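Local coordinates for cell wall surface anchor family protein (Streptococcus pneumoniae, PDB 4OQ1) that probably anchors the pilus to the pneumococcal cell wall, serving as the ancillary pilin RrgC, a surface adhesion protein built with CnaB domains, at residues 28-34 / 135-141; 147-152 / 240-246; 216-222 / 234-240. The protein carries 3 engineered substitutions. All coordinates share one frame; numbering follows the deposited sequence.

Interaction 1: 28-34 / 135-141; sequences HTLVLQL and EPLVIVA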
loop_
_atom_site.group_PDB
_atom_site.type_symbol
_atom_site.label_atom_id
_atom_site.label_comp_id
_atom_site.label_asym_id
_atom_site.label_seq_id
_atom_site.Cartn_x
_atom_site.Cartn_y
_atom_site.Cartn_z
ATOM N N HIS A 28 27.413 -3.293 -35.345
ATOM C CA HIS A 28 26.010 -3.465 -35.335
ATOM C C HIS A 28 25.425 -2.890 -34.044
ATOM O O HIS A 28 26.072 -2.838 -32.957
ATOM C CB HIS A 28 25.620 -4.946 -35.438
ATOM C CG HIS A 28 25.990 -5.579 -36.722
ATOM N ND1 HIS A 28 25.170 -5.540 -37.827
ATOM C CD2 HIS A 28 27.083 -6.294 -37.082
ATOM C CE1 HIS A 28 25.754 -6.185 -38.821
ATOM N NE2 HIS A 28 26.908 -6.656 -38.392
ATOM N N THR A 29 24.201 -2.481 -34.194
ATOM C CA THR A 29 23.380 -2.087 -33.061
ATOM C C THR A 29 22.156 -3.033 -32.878
ATOM O O THR A 29 21.437 -3.366 -33.833
ATOM C CB THR A 29 22.850 -0.654 -33.223
ATOM O OG1 THR A 29 23.950 0.253 -33.348
ATOM C CG2 THR A 29 22.031 -0.279 -32.025
ATOM N N LEU A 30 21.955 -3.427 -31.616
ATOM C CA LEU A 30 20.782 -4.213 -31.211
ATOM C C LEU A 30 19.829 -3.328 -30.364
ATOM O O LEU A 30 20.210 -2.664 -29.445
ATOM C CB LEU A 30 21.216 -5.455 -30.384
ATOM C CG LEU A 30 20.070 -6.284 -29.764
ATOM C CD1 LEU A 30 19.203 -7.004 -30.713
ATOM C CD2 LEU A 30 20.705 -7.234 -28.709
ATOM N N VAL A 31 18.571 -3.334 -30.767
ATOM C CA VAL A 31 17.479 -2.634 -30.037
ATOM C C VAL A 31 16.653 -3.737 -29.257
ATOM O O VAL A 31 16.278 -4.782 -29.856
ATOM C CB VAL A 31 16.587 -1.856 -31.085
ATOM C CG1 VAL A 31 15.204 -1.523 -30.568
ATOM C CG2 VAL A 31 17.256 -0.565 -31.547
ATOM N N LEU A 32 16.506 -3.557 -27.934
ATOM C CA LEU A 32 15.722 -4.436 -27.071
ATOM C C LEU A 32 14.504 -3.666 -26.545
ATOM O O LEU A 32 14.602 -2.616 -25.956
ATOM C CB LEU A 32 16.565 -4.926 -25.879
ATOM C CG LEU A 32 17.732 -5.839 -26.285
ATOM C CD1 LEU A 32 18.690 -6.121 -25.182
ATOM C CD2 LEU A 32 17.192 -7.153 -26.827
ATOM N N GLN A 33 13.322 -4.198 -26.786
ATOM C CA GLN A 33 12.117 -3.633 -26.233
ATOM C C GLN A 33 11.699 -4.580 -25.096
ATOM O O GLN A 33 11.810 -5.800 -25.210
ATOM C CB GLN A 33 11.092 -3.496 -27.364
ATOM C CG GLN A 33 11.437 -2.417 -28.370
ATOM C CD GLN A 33 10.726 -2.534 -29.717
ATOM O OE1 GLN A 33 9.909 -3.430 -29.947
ATOM N NE2 GLN A 33 10.993 -1.583 -30.600
ATOM N N LEU A 34 11.252 -4.024 -23.973
ATOM C CA LEU A 34 10.954 -4.813 -22.789
ATOM C C LEU A 34 9.484 -4.688 -22.356
ATOM O O LEU A 34 8.817 -3.660 -22.653
ATOM C CB LEU A 34 11.796 -4.352 -21.631
ATOM C CG LEU A 34 13.294 -4.248 -21.846
ATOM C CD1 LEU A 34 13.901 -3.838 -20.542
ATOM C CD2 LEU A 34 13.934 -5.548 -22.363
ATOM N N GLU A 135 20.157 -2.673 -40.010
ATOM C CA GLU A 135 20.411 -1.874 -38.788
ATOM C C GLU A 135 19.313 -0.879 -38.377
ATOM O O GLU A 135 18.888 -0.046 -39.164
ATOM C CB GLU A 135 21.694 -1.061 -38.971
ATOM C CG GLU A 135 22.012 -0.040 -37.863
ATOM C CD GLU A 135 22.963 -0.544 -36.777
ATOM O OE1 GLU A 135 23.197 -1.775 -36.642
ATOM O OE2 GLU A 135 23.462 0.324 -36.011
ATOM N N PRO A 136 18.894 -0.910 -37.114
ATOM C CA PRO A 136 19.305 -1.894 -36.069
ATOM C C PRO A 136 18.522 -3.232 -36.159
ATOM O O PRO A 136 17.499 -3.350 -36.853
ATOM C CB PRO A 136 18.931 -1.176 -34.793
ATOM C CG PRO A 136 17.648 -0.525 -35.169
ATOM C CD PRO A 136 17.742 -0.121 -36.649
ATOM N N LEU A 137 19.044 -4.256 -35.494
ATOM C CA LEU A 137 18.258 -5.457 -35.246
ATOM C C LEU A 137 17.313 -5.146 -34.056
ATOM O O LEU A 137 17.748 -4.670 -33.069
ATOM C CB LEU A 137 19.219 -6.599 -34.867
ATOM C CG LEU A 137 18.555 -7.930 -34.662
ATOM C CD1 LEU A 137 17.792 -8.460 -35.888
ATOM C CD2 LEU A 137 19.591 -8.918 -34.269
ATOM N N VAL A 138 16.048 -5.503 -34.158
ATOM C CA VAL A 138 15.024 -5.258 -33.116
ATOM C C VAL A 138 14.529 -6.563 -32.505
ATOM O O VAL A 138 13.947 -7.376 -33.190
ATOM C CB VAL A 138 13.772 -4.525 -33.685
ATOM C CG1 VAL A 138 12.792 -4.252 -32.578
ATOM C CG2 VAL A 138 14.197 -3.241 -34.416
ATOM N N ILE A 139 14.752 -6.755 -31.221
ATOM C CA ILE A 139 14.211 -7.891 -30.497
ATOM C C ILE A 139 13.318 -7.449 -29.322
ATOM O O ILE A 139 13.719 -6.651 -28.492
ATOM C CB ILE A 139 15.332 -8.730 -29.910
ATOM C CG1 ILE A 139 16.027 -9.425 -31.078
ATOM C CG2 ILE A 139 14.830 -9.729 -28.866
ATOM C CD1 ILE A 139 17.172 -10.266 -30.720
ATOM N N VAL A 140 12.144 -8.056 -29.251
ATOM C CA VAL A 140 11.192 -7.807 -28.182
ATOM C C VAL A 140 11.429 -8.931 -27.143
ATOM O O VAL A 140 11.016 -10.070 -27.363
ATOM C CB VAL A 140 9.725 -7.812 -28.683
ATOM C CG1 VAL A 140 8.784 -7.370 -27.581
ATOM C CG2 VAL A 140 9.486 -6.952 -29.918
ATOM N N ALA A 141 12.096 -8.628 -26.033
ATOM C CA ALA A 141 12.622 -9.706 -25.166
ATOM C C ALA A 141 11.589 -10.152 -24.125
ATOM O O ALA A 141 11.030 -9.296 -23.426
ATOM C CB ALA A 141 13.823 -9.170 -24.419
HETATM O O HOH W 1 22.549 -3.952 -37.563
#
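His28 and Glu135 meet through a water that donates to Glu135 OE1 and lies in the plane of the imidazole, 3.1 Å from His28 ND1; NE2 of the same ring is bonded to Asn105. The two oxygens of the Glu135 carboxylate grip Thr29 like a fork: Thr29 N gives a hydrogen bond to Glu135 OE1 at 2.7 Å, and its OG1 one to OE2, both from the syn side, the hydroxyl tilted further (27°) out of the carboxylate plane. A bend at chi2 (95°) turns the carboxylate back onto Thr29. From Thr29 the strands run parallel, the peptides of Thr29, Val31 and Gln33 bonding to those of Leu137, Ile139 and Ala141. Leu30 reaches across the register, its CD1 lying 3.8 Å from Ile139 CD1. On the reverse face Val31 sets CG2 3.6 Å from CG of Pro136, which follows a cis peptide, while its CG1 runs alongside Val138. Leu32 lies side by side with Ile139, CD2 to CB 3.9 Å. The extended Gln33 passes over Val138 and brings OE1 3.5 Å from Val140 CG2, its NE2 held by Gln97. Leu34 CD2 touches Ala141 CB. Strand 137-140 is an edge strand, within this chain, of a mixed sheet; 28-33 lies between it and antiparallel 98-103, and Leu30, Leu32 and Ile139 pack on Phe125 and Phe127 of strand 120-129.

Interaction 2: 147-152 / 240-246; sequences MTTKVK and LVDHQLV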
loop_
_atom_site.group_PDB
_atom_site.type_symbol
_atom_site.label_atom_id
_atom_site.label_comp_id
_atom_site.label_asym_id
_atom_site.label_seq_id
_atom_site.Cartn_x
_atom_site.Cartn_y
_atom_site.Cartn_z
ATOM N N MET A 147 8.117 -16.322 -11.363
ATOM C CA MET A 147 7.422 -16.712 -10.134
ATOM C C MET A 147 7.699 -15.680 -9.046
ATOM O O MET A 147 8.818 -15.176 -8.950
ATOM C CB MET A 147 7.872 -18.099 -9.676
ATOM C CG MET A 147 7.171 -19.245 -10.388
ATOM S SD MET A 147 5.374 -19.111 -10.320
ATOM C CE MET A 147 5.052 -19.699 -8.660
ATOM N N THR A 148 6.699 -15.345 -8.230
ATOM C CA THR A 148 6.905 -14.295 -7.299
ATOM C C THR A 148 6.163 -14.738 -6.051
ATOM O O THR A 148 5.260 -15.605 -6.160
ATOM C CB THR A 148 6.312 -13.036 -7.928
ATOM O OG1 THR A 148 6.914 -11.905 -7.331
ATOM C CG2 THR A 148 4.740 -12.995 -7.812
ATOM N N THR A 149 6.501 -14.148 -4.930
ATOM C CA THR A 149 5.634 -14.243 -3.724
ATOM C C THR A 149 4.337 -13.530 -3.943
ATOM O O THR A 149 4.255 -12.653 -4.793
ATOM C CB THR A 149 6.287 -13.641 -2.488
ATOM O OG1 THR A 149 6.697 -12.309 -2.769
ATOM C CG2 THR A 149 7.430 -14.449 -2.083
ATOM N N LYS A 150 3.282 -13.959 -3.234
ATOM C CA LYS A 150 1.942 -13.413 -3.428
ATOM C C LYS A 150 1.231 -13.486 -2.096
ATOM O O LYS A 150 1.206 -14.560 -1.425
ATOM C CB LYS A 150 1.090 -14.215 -4.435
ATOM C CG LYS A 150 1.857 -14.791 -5.590
ATOM C CD LYS A 150 1.014 -15.807 -6.336
ATOM C CE LYS A 150 1.856 -16.636 -7.285
ATOM N NZ LYS A 150 3.120 -17.207 -6.785
ATOM N N VAL A 151 0.608 -12.374 -1.740
ATOM C CA VAL A 151 -0.231 -12.316 -0.501
ATOM C C VAL A 151 -1.469 -11.526 -0.741
ATOM O O VAL A 151 -1.458 -10.526 -1.463
ATOM C CB VAL A 151 0.557 -11.892 0.757
ATOM C CG1 VAL A 151 1.338 -10.680 0.507
ATOM C CG2 VAL A 151 -0.412 -11.703 1.945
ATOM N N LYS A 152 -2.585 -12.060 -0.205
ATOM C CA LYS A 152 -3.886 -11.532 -0.401
ATOM C C LYS A 152 -4.491 -11.283 0.970
ATOM O O LYS A 152 -4.552 -12.180 1.843
ATOM C CB LYS A 152 -4.782 -12.444 -1.287
ATOM C CG LYS A 152 -6.122 -11.840 -1.519
ATOM C CD LYS A 152 -7.158 -12.724 -2.185
ATOM C CE LYS A 152 -6.656 -13.353 -3.479
ATOM N NZ LYS A 152 -7.645 -14.295 -4.088
ATOM N N LEU A 240 5.902 -15.217 4.598
ATOM C CA LEU A 240 6.105 -15.673 3.200
ATOM C C LEU A 240 7.345 -16.555 3.229
ATOM O O LEU A 240 8.402 -16.068 3.546
ATOM C CB LEU A 240 6.287 -14.522 2.246
ATOM C CG LEU A 240 5.103 -13.594 2.348
ATOM C CD1 LEU A 240 5.316 -12.507 1.327
ATOM C CD2 LEU A 240 3.818 -14.376 2.038
ATOM N N VAL A 241 7.148 -17.880 3.089
ATOM C CA VAL A 241 8.304 -18.815 3.148
ATOM C C VAL A 241 8.614 -19.351 1.742
ATOM O O VAL A 241 9.601 -20.044 1.574
ATOM C CB VAL A 241 8.108 -20.002 4.098
ATOM C CG1 VAL A 241 7.757 -19.547 5.512
ATOM C CG2 VAL A 241 7.033 -20.928 3.565
ATOM N N ASP A 242 7.816 -19.019 0.734
ATOM C CA ASP A 242 7.981 -19.555 -0.635
ATOM C C ASP A 242 7.032 -18.826 -1.526
ATOM O O ASP A 242 6.557 -17.785 -1.127
ATOM C CB ASP A 242 7.766 -21.076 -0.730
ATOM C CG ASP A 242 6.434 -21.522 -0.232
ATOM O OD1 ASP A 242 5.463 -20.805 -0.437
ATOM O OD2 ASP A 242 6.368 -22.617 0.389
ATOM N N HIS A 243 6.733 -19.345 -2.698
ATOM C CA HIS A 243 5.995 -18.571 -3.687
ATOM C C HIS A 243 4.492 -18.847 -3.768
ATOM O O HIS A 243 3.796 -18.275 -4.624
ATOM C CB HIS A 243 6.577 -18.820 -5.061
ATOM C CG HIS A 243 7.943 -18.259 -5.257
ATOM N ND1 HIS A 243 8.784 -18.690 -6.267
ATOM C CD2 HIS A 243 8.607 -17.278 -4.609
ATOM C CE1 HIS A 243 9.908 -17.998 -6.226
ATOM N NE2 HIS A 243 9.825 -17.139 -5.227
ATOM N N GLN A 244 4.012 -19.706 -2.896
ATOM C CA GLN A 244 2.603 -20.121 -2.863
ATOM C C GLN A 244 1.742 -18.931 -2.292
ATOM O O GLN A 244 2.192 -18.288 -1.398
ATOM C CB GLN A 244 2.489 -21.319 -1.898
ATOM C CG GLN A 244 1.193 -22.126 -2.006
ATOM C CD GLN A 244 0.974 -23.040 -0.783
ATOM O OE1 GLN A 244 1.935 -23.451 -0.119
ATOM N NE2 GLN A 244 -0.291 -23.336 -0.469
ATOM N N LEU A 245 0.577 -18.666 -2.856
ATOM C CA LEU A 245 -0.374 -17.654 -2.281
ATOM C C LEU A 245 -0.629 -17.896 -0.821
ATOM O O LEU A 245 -0.961 -19.017 -0.397
ATOM C CB LEU A 245 -1.649 -17.653 -3.042
ATOM C CG LEU A 245 -2.766 -16.729 -2.515
ATOM C CD1 LEU A 245 -2.407 -15.266 -2.718
ATOM C CD2 LEU A 245 -4.078 -17.071 -3.182
ATOM N N VAL A 246 -0.423 -16.842 -0.008
ATOM C CA VAL A 246 -0.890 -16.757 1.384
ATOM C C VAL A 246 -2.074 -15.753 1.479
ATOM O O VAL A 246 -1.991 -14.655 0.973
ATOM C CB VAL A 246 0.239 -16.321 2.269
ATOM C CG1 VAL A 246 -0.260 -16.319 3.685
ATOM C CG2 VAL A 246 1.409 -17.273 2.145
HETATM O O HOH W 2 4.073 -16.244 -1.535
#
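Val151 and Val246 form a parallel bridge, closed by Val246 N to Lys150 O at 3.1 Å and Lys152 N to Val246 O at 2.9 Å. Here the first and last strands of a prealbumin-like (CnaB) domain, 150-157 and 246-254, begin to run together, and the loop leading into the later strand folds against the start of the earlier one. Inside that loop Asp242 OD1 accepts from Gln244 N, an Asx turn. The His243 ring lays one face against the Met147-Thr148 backbone, with ND1 3.6 Å from Met147 CB at its rim. Lys150 points toward the loop and bends at chi4 (47°), turning NZ to two backbone carbonyls, Thr148 O at 2.7 Å and, doubtfully short, His243 O at 2.5 Å; if that bond is real, the ammonium ties loop to strand. Leu245 CD1 lies 4.0 Å from both Lys150 CB and Lys152 CB. Toward the interior, Leu240 CD1 touches Thr149 CB, and Thr149 OG1 is bonded to Leu213 O. Beside the bridge one water accepts a hydrogen bond from Lys150 N and sits 2.8 Å from Gln244 O and 3.0 Å from Asp242 O.

Interaction 3: 216-222 / 234-240; sequences GNYRFKE and LDTDVQL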
loop_
_atom_site.group_PDB
_atom_site.type_symbol
_atom_site.label_atom_id
_atom_site.label_comp_id
_atom_site.label_asym_id
_atom_site.label_seq_id
_atom_site.Cartn_x
_atom_site.Cartn_y
_atom_site.Cartn_z
ATOM N N GLY A 216 10.007 -13.617 4.064
ATOM C CA GLY A 216 10.166 -13.082 5.360
ATOM C C GLY A 216 8.832 -12.865 6.092
ATOM O O GLY A 216 7.768 -13.364 5.655
ATOM N N ASN A 217 8.936 -12.085 7.170
ATOM C CA ASN A 217 7.822 -11.826 8.093
ATOM C C ASN A 217 7.341 -10.401 7.887
ATOM O O ASN A 217 8.151 -9.468 7.758
ATOM C CB ASN A 217 8.258 -11.989 9.524
ATOM C CG ASN A 217 8.589 -13.427 9.845
ATOM O OD1 ASN A 217 7.755 -14.285 9.685
ATOM N ND2 ASN A 217 9.839 -13.693 10.239
ATOM N N TYR A 218 6.005 -10.296 7.761
ATOM C CA TYR A 218 5.369 -8.998 7.460
ATOM C C TYR A 218 4.173 -8.788 8.410
ATOM O O TYR A 218 3.675 -9.719 8.997
ATOM C CB TYR A 218 4.891 -8.908 5.963
ATOM C CG TYR A 218 6.048 -8.925 5.012
ATOM C CD1 TYR A 218 6.511 -10.143 4.517
ATOM C CD2 TYR A 218 6.731 -7.766 4.683
ATOM C CE1 TYR A 218 7.592 -10.193 3.689
ATOM C CE2 TYR A 218 7.869 -7.790 3.877
ATOM C CZ TYR A 218 8.285 -9.023 3.351
ATOM O OH TYR A 218 9.376 -9.065 2.473
ATOM N N ARG A 219 3.689 -7.544 8.416
ATOM C CA ARG A 219 2.535 -7.137 9.216
ATOM C C ARG A 219 1.757 -6.075 8.421
ATOM O O ARG A 219 2.354 -5.097 7.926
ATOM C CB ARG A 219 3.130 -6.567 10.435
ATOM C CG ARG A 219 2.252 -6.085 11.519
ATOM C CD ARG A 219 3.230 -5.929 12.705
ATOM N NE ARG A 219 3.641 -7.147 13.404
ATOM C CZ ARG A 219 4.586 -7.161 14.355
ATOM N NH1 ARG A 219 5.277 -6.087 14.624
ATOM N NH2 ARG A 219 4.936 -8.256 14.979
ATOM N N PHE A 220 0.441 -6.313 8.288
ATOM C CA PHE A 220 -0.465 -5.336 7.747
ATOM C C PHE A 220 -1.130 -4.567 8.933
ATOM O O PHE A 220 -1.755 -5.193 9.782
ATOM C CB PHE A 220 -1.530 -6.001 6.884
ATOM C CG PHE A 220 -1.090 -6.410 5.560
ATOM C CD1 PHE A 220 -1.358 -5.621 4.457
ATOM C CD2 PHE A 220 -0.558 -7.686 5.342
ATOM C CE1 PHE A 220 -0.986 -6.038 3.183
ATOM C CE2 PHE A 220 -0.217 -8.105 4.056
ATOM C CZ PHE A 220 -0.419 -7.273 2.993
ATOM N N LYS A 221 -0.913 -3.244 9.014
ATOM C CA LYS A 221 -1.457 -2.430 10.063
ATOM C C LYS A 221 -2.598 -1.617 9.624
ATOM O O LYS A 221 -2.504 -0.907 8.636
ATOM C CB LYS A 221 -0.387 -1.480 10.632
ATOM C CG LYS A 221 0.950 -2.098 10.864
ATOM C CD LYS A 221 1.921 -1.045 11.385
ATOM C CE LYS A 221 1.598 -0.505 12.759
ATOM N NZ LYS A 221 1.858 -1.596 13.734
ATOM N N GLU A 222 -3.723 -1.727 10.334
ATOM C CA GLU A 222 -4.974 -1.062 9.879
ATOM C C GLU A 222 -5.033 0.418 10.294
ATOM O O GLU A 222 -5.765 0.795 11.213
ATOM C CB GLU A 222 -6.201 -1.802 10.391
ATOM C CG GLU A 222 -7.471 -1.292 9.799
ATOM C CD GLU A 222 -8.677 -2.214 10.047
ATOM O OE1 GLU A 222 -8.507 -3.320 10.544
ATOM O OE2 GLU A 222 -9.803 -1.737 9.792
ATOM N N LEU A 234 -5.200 -4.359 15.328
ATOM C CA LEU A 234 -4.516 -3.415 14.439
ATOM C C LEU A 234 -3.538 -4.068 13.388
ATOM O O LEU A 234 -3.475 -3.723 12.192
ATOM C CB LEU A 234 -3.712 -2.460 15.283
ATOM C CG LEU A 234 -3.313 -1.233 14.477
ATOM C CD1 LEU A 234 -4.543 -0.465 14.135
ATOM C CD2 LEU A 234 -2.362 -0.341 15.287
ATOM N N ASP A 235 -2.740 -4.998 13.914
ATOM C CA ASP A 235 -1.730 -5.729 13.160
ATOM C C ASP A 235 -2.197 -7.130 12.791
ATOM O O ASP A 235 -2.723 -7.852 13.639
ATOM C CB ASP A 235 -0.484 -5.858 14.098
ATOM C CG ASP A 235 0.191 -4.600 14.292
ATOM O OD1 ASP A 235 0.012 -3.708 13.419
ATOM O OD2 ASP A 235 0.946 -4.458 15.291
ATOM N N THR A 236 -1.998 -7.532 11.527
ATOM C CA THR A 236 -2.236 -8.904 11.111
ATOM C C THR A 236 -0.909 -9.377 10.456
ATOM O O THR A 236 -0.439 -8.831 9.446
ATOM C CB THR A 236 -3.446 -9.021 10.139
ATOM O OG1 THR A 236 -4.624 -8.575 10.800
ATOM C CG2 THR A 236 -3.627 -10.473 9.763
ATOM N N ASP A 237 -0.322 -10.409 11.031
ATOM C CA ASP A 237 0.993 -10.901 10.661
ATOM C C ASP A 237 0.897 -11.868 9.537
ATOM O O ASP A 237 -0.106 -12.572 9.354
ATOM C CB ASP A 237 1.658 -11.581 11.896
ATOM C CG ASP A 237 2.403 -10.582 12.769
ATOM O OD1 ASP A 237 2.118 -9.339 12.799
ATOM O OD2 ASP A 237 3.331 -11.048 13.445
ATOM N N VAL A 238 1.935 -11.938 8.733
ATOM C CA VAL A 238 1.872 -12.887 7.613
ATOM C C VAL A 238 3.331 -13.255 7.327
ATOM O O VAL A 238 4.226 -12.452 7.566
ATOM C CB VAL A 238 1.153 -12.323 6.365
ATOM C CG1 VAL A 238 1.946 -11.281 5.721
ATOM C CG2 VAL A 238 0.973 -13.441 5.352
ATOM N N GLN A 239 3.547 -14.524 6.977
ATOM C CA GLN A 239 4.889 -15.079 6.754
ATOM C C GLN A 239 4.917 -15.665 5.354
ATOM O O GLN A 239 4.024 -16.465 4.955
ATOM C CB GLN A 239 5.243 -16.136 7.772
ATOM C CG GLN A 239 6.692 -16.680 7.605
ATOM C CD GLN A 239 7.064 -17.756 8.644
ATOM O OE1 GLN A 239 6.593 -18.894 8.607
ATOM N NE2 GLN A 239 7.857 -17.360 9.599
ATOM N N LEU A 240 5.902 -15.217 4.598
ATOM C CA LEU A 240 6.105 -15.673 3.200
ATOM C C LEU A 240 7.345 -16.555 3.229
ATOM O O LEU A 240 8.402 -16.068 3.546
ATOM C CB LEU A 240 6.287 -14.522 2.246
ATOM C CG LEU A 240 5.103 -13.594 2.348
ATOM C CD1 LEU A 240 5.316 -12.507 1.327
ATOM C CD2 LEU A 240 3.818 -14.376 2.038
HETATM O O HOH W 3 4.739 -13.823 10.519
HETATM O O HOH W 4 3.964 -2.842 14.753
#
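Tyr218 and Val238 face each other as a hydrogen-bonded antiparallel pair, each N bonded to the other's O at 2.8 Å, in a pairing that runs from Gly216-Leu240 to Lys221-Asp235, with Glu222 N to Leu234 O beyond. Their side chains belong to the tight, apolar face. Val238 CG1 packs 3.8 Å from Tyr218 CB and meets the edge of the Phe220 ring, and the Leu240 side chain crosses Tyr218 at about a right angle, CD1 near CE1; the phenol OH is bonded to Pro214 O. Strands 150-157 and 246-254 cover this face with Val151, Leu153, Val246 and Ile248. The other face is polar and more open to solvent, notably at Asp237 and Gln239, although Arg219 is buried; its pairs lie side by side. Gln239 NE2 donates to a lone pair of Asn217 OD1 at 3.1 Å, and Lys221 NZ meets the syn lone pair of Asp235 OD1 at 2.8 Å, with a water also bound to NZ. Between them Arg219, bent at chi3 (-77°), directs NE straight at Asp237 OD1 (2.7 Å, 168° at the hydrogen), the oxygen lying in the guanidinium plane. Its NH2 and NH1 are taken by Asp176 and Ser178. Asp235 OD2 stands 4.2 Å from Arg219 NE, well out of that plane, and feels only the charge. Arg219, bridged to Asp237 and Asp176, and Lys221, bridged to Asp235, would tend to keep these carboxylates ionised.

In the fold
Interactions 2 and 3 belong to one CnaB-type domain and share Leu240, 3 being nested in the chain loop that 2 closes; Val151 and Val246 pack on Val238 in the domain core. Interaction 1 lies elsewhere, its centre about 34 Å from that of interaction 2 and about 43 Å from that of interaction 3. All three are partly buried: interaction 1 at a sheet edge, with Leu30 and Leu32 buried but Val138 and Val140 exposed; interaction 2 with an exposed loop and buried Val151 and Leu240; antiparallel interaction 3 with salt bridges on its solvent face against an apolar inner one. Interaction 1 has four parallel bridges and a gripping carboxylate, interaction 2 one and a lysine turned to backbone carbonyls.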